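Local atomic coordinates of foldase protein PrsA 2 (Bacillus anthracis, PDB entry 6VJ4), a protein that catalyses cis-trans isomerisation of peptidyl-proline bonds and assists the folding of secreted proteins, protective antigen among them, after their export from the cell. Residues D36-K41 and L87-A92; Q95-K100 and K213-E218. All coordinates share one frame; numbering follows the deposited sequence. Where two conformers were deposited one is given.

How the contacts relate
Contact 1 and contact 2 follow one another along the chain: helix 76-95 supplies 87-92 to the first, and its end and the turn into helix 99-104 supply 95-100 to the second. Their centres lie about 16 Å apart, and no other touch joins them. Contact 1 crosses two helices of the all-helical part and is partly buried, about 20 Å from the chain centre, close to the second subunit. Contact 2, buried and about 11 Å from that centre, sets a turn against helix 204-220. Neither has a hydrogen bond between its segments; contact 1 includes a serine hydroxyl and selenium, whereas contact 2 is apolar packing of one valine on a leucine and the aliphatic part of a glutamate.

Contact 1: D36-K41 and L87-A92; sequences DVITKK and LSMNKA
With CG2 anti to the backbone N and CG1 beside that N (chi1 -60°), I38 spreads both branches against helix 76-95, while M89, its CG also anti to its own N (chi1 -164°), bends at chi2 and chi3 so that its selenomethionine end swings back to meet them. The two side chains meet at a slant: I38 CG1 lies 4.0 Å from M89 CE, and the selenium is 4.1 Å from I38 CG2. The same CG2 reaches down to the opposing backbone, 3.9 Å from S88 CB and equally near M89 N. This is a helix-helix crossing in the helical domain of PrsA, where the axes of the two short segments, 36-41 and 87-92, approach to 8.8 Å at 66°. S88 occupies the close point, its CA 5.5 Å from that of T39, consistent with the small size of its side chain. S88 OG sits 3.8 Å from T39 CA and also against T39 CG2, a van der Waals contact only. Its hydrogen bonds are to the carbonyls of Y42 and K84, Y42 being the stronger partner. T39 turns its own OG1 to Q35 O. Helix 223-236 closes the apolar side, where L230 packs on both I38 and M89. On another face of helix 28-41, V37 packs on L29 of the second subunit.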
loop_
_atom_site.group_PDB
_atom_site.type_symbol
_atom_site.label_atom_id
_atom_site.label_comp_id
_atom_site.label_asym_id
_atom_site.label_seq_id
_atom_site.Cartn_x
_atom_site.Cartn_y
_atom_site.Cartn_z
ATOM N N ASP A 36 -9.841 1.003 2.428
ATOM C CA ASP A 36 -9.735 -0.186 3.322
ATOM C C ASP A 36 -9.019 0.186 4.626
ATOM O O ASP A 36 -9.451 -0.298 5.689
ATOM C CB ASP A 36 -9.034 -1.362 2.632
ATOM C CG ASP A 36 -9.941 -2.183 1.730
ATOM O OD1 ASP A 36 -10.804 -1.579 1.055
ATOM O OD2 ASP A 36 -9.794 -3.423 1.727
ATOM N N VAL A 37 -7.954 0.987 4.544
ATOM C CA VAL A 37 -7.186 1.397 5.760
ATOM C C VAL A 37 -8.110 2.194 6.689
ATOM O O VAL A 37 -8.180 1.847 7.882
ATOM C CB VAL A 37 -5.928 2.204 5.384
ATOM C CG1 VAL A 37 -5.224 2.768 6.611
ATOM C CG2 VAL A 37 -4.963 1.377 4.548
ATOM N N ILE A 38 -8.807 3.201 6.154
ATOM C CA ILE A 38 -9.710 4.062 6.979
ATOM C C ILE A 38 -10.893 3.245 7.508
ATOM O O ILE A 38 -11.151 3.311 8.728
ATOM C CB ILE A 38 -10.183 5.278 6.160
ATOM C CG1 ILE A 38 -8.995 6.123 5.699
ATOM C CG2 ILE A 38 -11.204 6.102 6.932
ATOM C CD1 ILE A 38 -8.075 6.558 6.819
ATOM N N THR A 39 -11.569 2.496 6.631
ATOM C CA THR A 39 -12.782 1.726 7.029
ATOM C C THR A 39 -12.431 0.626 8.036
ATOM O O THR A 39 -13.329 0.249 8.808
ATOM C CB THR A 39 -13.500 1.152 5.801
ATOM O OG1 THR A 39 -12.566 0.363 5.065
ATOM C CG2 THR A 39 -14.081 2.229 4.913
ATOM N N LYS A 40 -11.194 0.120 8.018
ATOM C CA LYS A 40 -10.808 -0.951 8.977
ATOM C C LYS A 40 -10.501 -0.329 10.346
ATOM O O LYS A 40 -10.919 -0.921 11.363
ATOM C CB LYS A 40 -9.589 -1.742 8.489
ATOM C CG LYS A 40 -9.183 -2.905 9.389
ATOM C CD LYS A 40 -7.885 -3.579 8.989
ATOM C CE LYS A 40 -7.535 -4.759 9.872
ATOM N NZ LYS A 40 -8.520 -5.857 9.737
ATOM N N LYS A 41 -9.791 0.805 10.365
ATOM C CA LYS A 41 -9.387 1.445 11.650
ATOM C C LYS A 41 -10.569 2.182 12.292
ATOM O O LYS A 41 -10.722 2.087 13.528
ATOM C CB LYS A 41 -8.220 2.416 11.444
ATOM C CG LYS A 41 -7.739 3.080 12.728
ATOM C CD LYS A 41 -6.498 3.922 12.588
ATOM C CE LYS A 41 -6.092 4.541 13.911
ATOM N NZ LYS A 41 -4.910 5.424 13.773
ATOM N N LEU A 87 -18.487 8.010 6.151
ATOM C CA LEU A 87 -18.803 7.891 7.601
ATOM C C LEU A 87 -17.536 7.525 8.381
ATOM O O LEU A 87 -17.346 8.077 9.486
ATOM C CB LEU A 87 -19.902 6.847 7.811
ATOM C CG LEU A 87 -21.281 7.227 7.273
ATOM C CD1 LEU A 87 -22.269 6.088 7.462
ATOM C CD2 LEU A 87 -21.801 8.495 7.932
ATOM N N SER A 88 -16.712 6.622 7.849
ATOM C CA SER A 88 -15.460 6.241 8.560
ATOM C C SER A 88 -14.503 7.432 8.619
ATOM O O SER A 88 -13.834 7.643 9.633
ATOM C CB SER A 88 -14.825 5.037 7.931
ATOM O OG SER A 88 -15.652 3.902 8.122
HETATM N N MSE A 89 -14.467 8.217 7.538
HETATM C CA MSE A 89 -13.617 9.394 7.476
HETATM C C MSE A 89 -14.115 10.441 8.472
HETATM O O MSE A 89 -13.312 11.081 9.148
HETATM C CB MSE A 89 -13.601 9.958 6.052
HETATM C CG MSE A 89 -12.472 10.920 5.782
HETATM SE SE MSE A 89 -10.744 10.071 6.138
HETATM C CE MSE A 89 -9.712 9.818 4.498
ATOM N N ASN A 90 -15.442 10.609 8.551
ATOM C CA ASN A 90 -16.036 11.559 9.478
ATOM C C ASN A 90 -15.652 11.178 10.907
ATOM O O ASN A 90 -15.347 12.089 11.696
ATOM C CB ASN A 90 -17.563 11.625 9.372
ATOM C CG ASN A 90 -18.051 12.355 8.139
ATOM O OD1 ASN A 90 -17.255 12.898 7.375
ATOM N ND2 ASN A 90 -19.361 12.389 7.953
ATOM N N LYS A 91 -15.687 9.880 11.215
ATOM C CA LYS A 91 -15.341 9.386 12.573
ATOM C C LYS A 91 -13.851 9.639 12.830
ATOM O O LYS A 91 -13.509 10.046 13.962
ATOM C CB LYS A 91 -15.700 7.901 12.701
ATOM C CG LYS A 91 -15.443 7.281 14.066
ATOM C CD LYS A 91 -15.764 5.799 14.131
ATOM C CE LYS A 91 -15.452 5.183 15.480
ATOM N NZ LYS A 91 -15.731 3.728 15.503
ATOM N N ALA A 92 -13.010 9.428 11.813
ATOM C CA ALA A 92 -11.546 9.642 11.932
ATOM C C ALA A 92 -11.252 11.130 12.187
ATOM O O ALA A 92 -10.374 11.437 13.023
ATOM C CB ALA A 92 -10.858 9.172 10.680
#

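Contact 2: Q95-K100 and K213-E218; sequences QSVTEK and KNLEEE
V97 points its isopropyl group at L215 and E216 of helix 204-220, packing the turn between helices 76-95 and 99-104 against that helix. In the PrsA architecture a parvulin-type (PpiC) isomerase domain is inserted into a helical domain built from N- and C-terminal parts of the chain, and the contact joins two such parts, one ahead of strand 110-117 and one after strand 189-198. V97 has CG1 anti to its backbone N (chi1 -180°) and CG2 beside that N, which divides its two methyls between neighbouring residues of the helix. CG1 meets the leucine, 4.1 Å from L215 CD1, the side chains slanting past each other; L215 CB lies near both valine methyls. L215 also packs on H105. The other methyl turns to E216, whose side chain runs at about a right angle to V97; beyond CG the extended chain carries the carboxylate away from the valine. Two arginines of helix 204-220 tie the turn to it: R212 NH1 donates to V97 O, and R219 NH1 binds S96 OG. T98 is the N-cap of helix 99-104, receiving D101 N on OG1. On the E216 side, V97 CG2 rests 4.1 Å from both E216 CG and the backbone E216 N.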
loop_
_atom_site.group_PDB
_atom_site.type_symbol
_atom_site.label_atom_id
_atom_site.label_comp_id
_atom_site.label_asym_id
_atom_site.label_seq_id
_atom_site.Cartn_x
_atom_site.Cartn_y
_atom_site.Cartn_z
ATOM N N GLN A 95 -12.214 11.999 15.682
ATOM C CA GLN A 95 -11.233 11.477 16.670
ATOM C C GLN A 95 -9.891 12.207 16.538
ATOM O O GLN A 95 -9.128 12.167 17.507
ATOM C CB GLN A 95 -11.081 9.962 16.530
ATOM C CG GLN A 95 -12.337 9.217 16.960
ATOM C CD GLN A 95 -12.239 7.717 16.825
ATOM O OE1 GLN A 95 -13.234 7.009 16.939
ATOM N NE2 GLN A 95 -11.036 7.218 16.598
ATOM N N SER A 96 -9.636 12.886 15.416
ATOM C CA SER A 96 -8.349 13.617 15.241
ATOM C C SER A 96 -8.273 14.803 16.214
ATOM O O SER A 96 -7.164 15.327 16.432
ATOM C CB SER A 96 -8.185 14.114 13.829
ATOM O OG SER A 96 -8.989 15.264 13.600
ATOM N N VAL A 97 -9.410 15.226 16.758
ATOM C CA VAL A 97 -9.417 16.416 17.666
ATOM C C VAL A 97 -9.088 15.940 19.080
ATOM O O VAL A 97 -9.929 15.247 19.700
ATOM C CB VAL A 97 -10.745 17.189 17.601
ATOM C CG1 VAL A 97 -10.733 18.403 18.521
ATOM C CG2 VAL A 97 -11.079 17.617 16.177
ATOM N N THR A 98 -7.897 16.296 19.557
ATOM C CA THR A 98 -7.414 15.884 20.901
ATOM C C THR A 98 -7.725 16.982 21.918
ATOM O O THR A 98 -7.977 18.124 21.509
ATOM C CB THR A 98 -5.904 15.612 20.876
ATOM O OG1 THR A 98 -5.258 16.861 20.633
ATOM C CG2 THR A 98 -5.497 14.598 19.827
ATOM N N GLU A 99 -7.703 16.637 23.203
ATOM C CA GLU A 99 -7.931 17.637 24.271
ATOM C C GLU A 99 -6.883 18.743 24.112
ATOM O O GLU A 99 -7.226 19.906 24.365
ATOM C CB GLU A 99 -7.850 16.975 25.651
ATOM C CG GLU A 99 -8.177 17.916 26.806
ATOM C CD GLU A 99 -9.615 18.422 26.868
ATOM O OE1 GLU A 99 -10.483 17.839 26.177
ATOM O OE2 GLU A 99 -9.868 19.393 27.618
ATOM N N LYS A 100 -5.654 18.378 23.724
ATOM C CA LYS A 100 -4.589 19.399 23.496
ATOM C C LYS A 100 -5.016 20.345 22.363
ATOM O O LYS A 100 -4.823 21.571 22.506
ATOM C CB LYS A 100 -3.246 18.753 23.156
ATOM C CG LYS A 100 -2.194 19.736 22.653
ATOM C CD LYS A 100 -0.778 19.206 22.667
ATOM C CE LYS A 100 0.213 20.197 22.089
ATOM N NZ LYS A 100 0.156 21.502 22.792
ATOM N N LYS A 213 -16.407 21.295 18.844
ATOM C CA LYS A 213 -17.401 21.238 17.738
ATOM C C LYS A 213 -16.879 22.034 16.535
ATOM O O LYS A 213 -16.988 21.521 15.404
ATOM C CB LYS A 213 -18.752 21.775 18.216
ATOM C CG LYS A 213 -19.839 21.838 17.146
ATOM C CD LYS A 213 -21.166 22.340 17.660
ATOM C CE LYS A 213 -21.799 21.409 18.674
ATOM N NZ LYS A 213 -23.176 21.836 19.021
ATOM N N ASN A 214 -16.346 23.237 16.781
ATOM C CA ASN A 214 -15.804 24.121 15.711
ATOM C C ASN A 214 -14.626 23.440 15.017
ATOM O O ASN A 214 -14.574 23.490 13.789
ATOM C CB ASN A 214 -15.332 25.480 16.242
ATOM C CG ASN A 214 -16.450 26.473 16.465
ATOM O OD1 ASN A 214 -17.569 26.269 15.999
ATOM N ND2 ASN A 214 -16.142 27.569 17.145
ATOM N N LEU A 215 -13.717 22.821 15.779
ATOM C CA LEU A 215 -12.548 22.164 15.135
ATOM C C LEU A 215 -13.032 20.954 14.332
ATOM O O LEU A 215 -12.473 20.725 13.244
ATOM C CB LEU A 215 -11.525 21.742 16.193
ATOM C CG LEU A 215 -10.687 22.863 16.794
ATOM C CD1 LEU A 215 -9.840 22.336 17.934
ATOM C CD2 LEU A 215 -9.806 23.513 15.734
ATOM N N GLU A 216 -14.009 20.212 14.868
ATOM C CA GLU A 216 -14.561 19.025 14.155
ATOM C C GLU A 216 -15.110 19.491 12.801
ATOM O O GLU A 216 -14.687 18.943 11.765
ATOM C CB GLU A 216 -15.668 18.345 14.969
ATOM C CG GLU A 216 -15.178 17.566 16.181
ATOM C CD GLU A 216 -16.274 17.069 17.118
ATOM O OE1 GLU A 216 -17.445 17.439 16.909
ATOM O OE2 GLU A 216 -15.955 16.320 18.068
ATOM N N GLU A 217 -15.980 20.505 12.824
ATOM C CA GLU A 217 -16.629 21.049 11.594
ATOM C C GLU A 217 -15.575 21.590 10.610
ATOM O O GLU A 217 -15.617 21.198 9.429
ATOM C CB GLU A 217 -17.671 22.097 11.991
ATOM C CG GLU A 217 -18.834 21.502 12.777
ATOM C CD GLU A 217 -19.798 22.492 13.412
ATOM O OE1 GLU A 217 -19.520 23.714 13.366
ATOM O OE2 GLU A 217 -20.824 22.034 13.970
ATOM N N GLU A 218 -14.654 22.439 11.077
ATOM C CA GLU A 218 -13.620 23.042 10.184
ATOM C C GLU A 218 -12.768 21.944 9.532
ATOM O O GLU A 218 -12.510 22.047 8.318
ATOM C CB GLU A 218 -12.746 24.028 10.963
ATOM C CG GLU A 218 -13.482 25.293 11.376
ATOM C CD GLU A 218 -12.748 26.169 12.382
ATOM O OE1 GLU A 218 -11.775 25.684 12.997
ATOM O OE2 GLU A 218 -13.156 27.332 12.553
#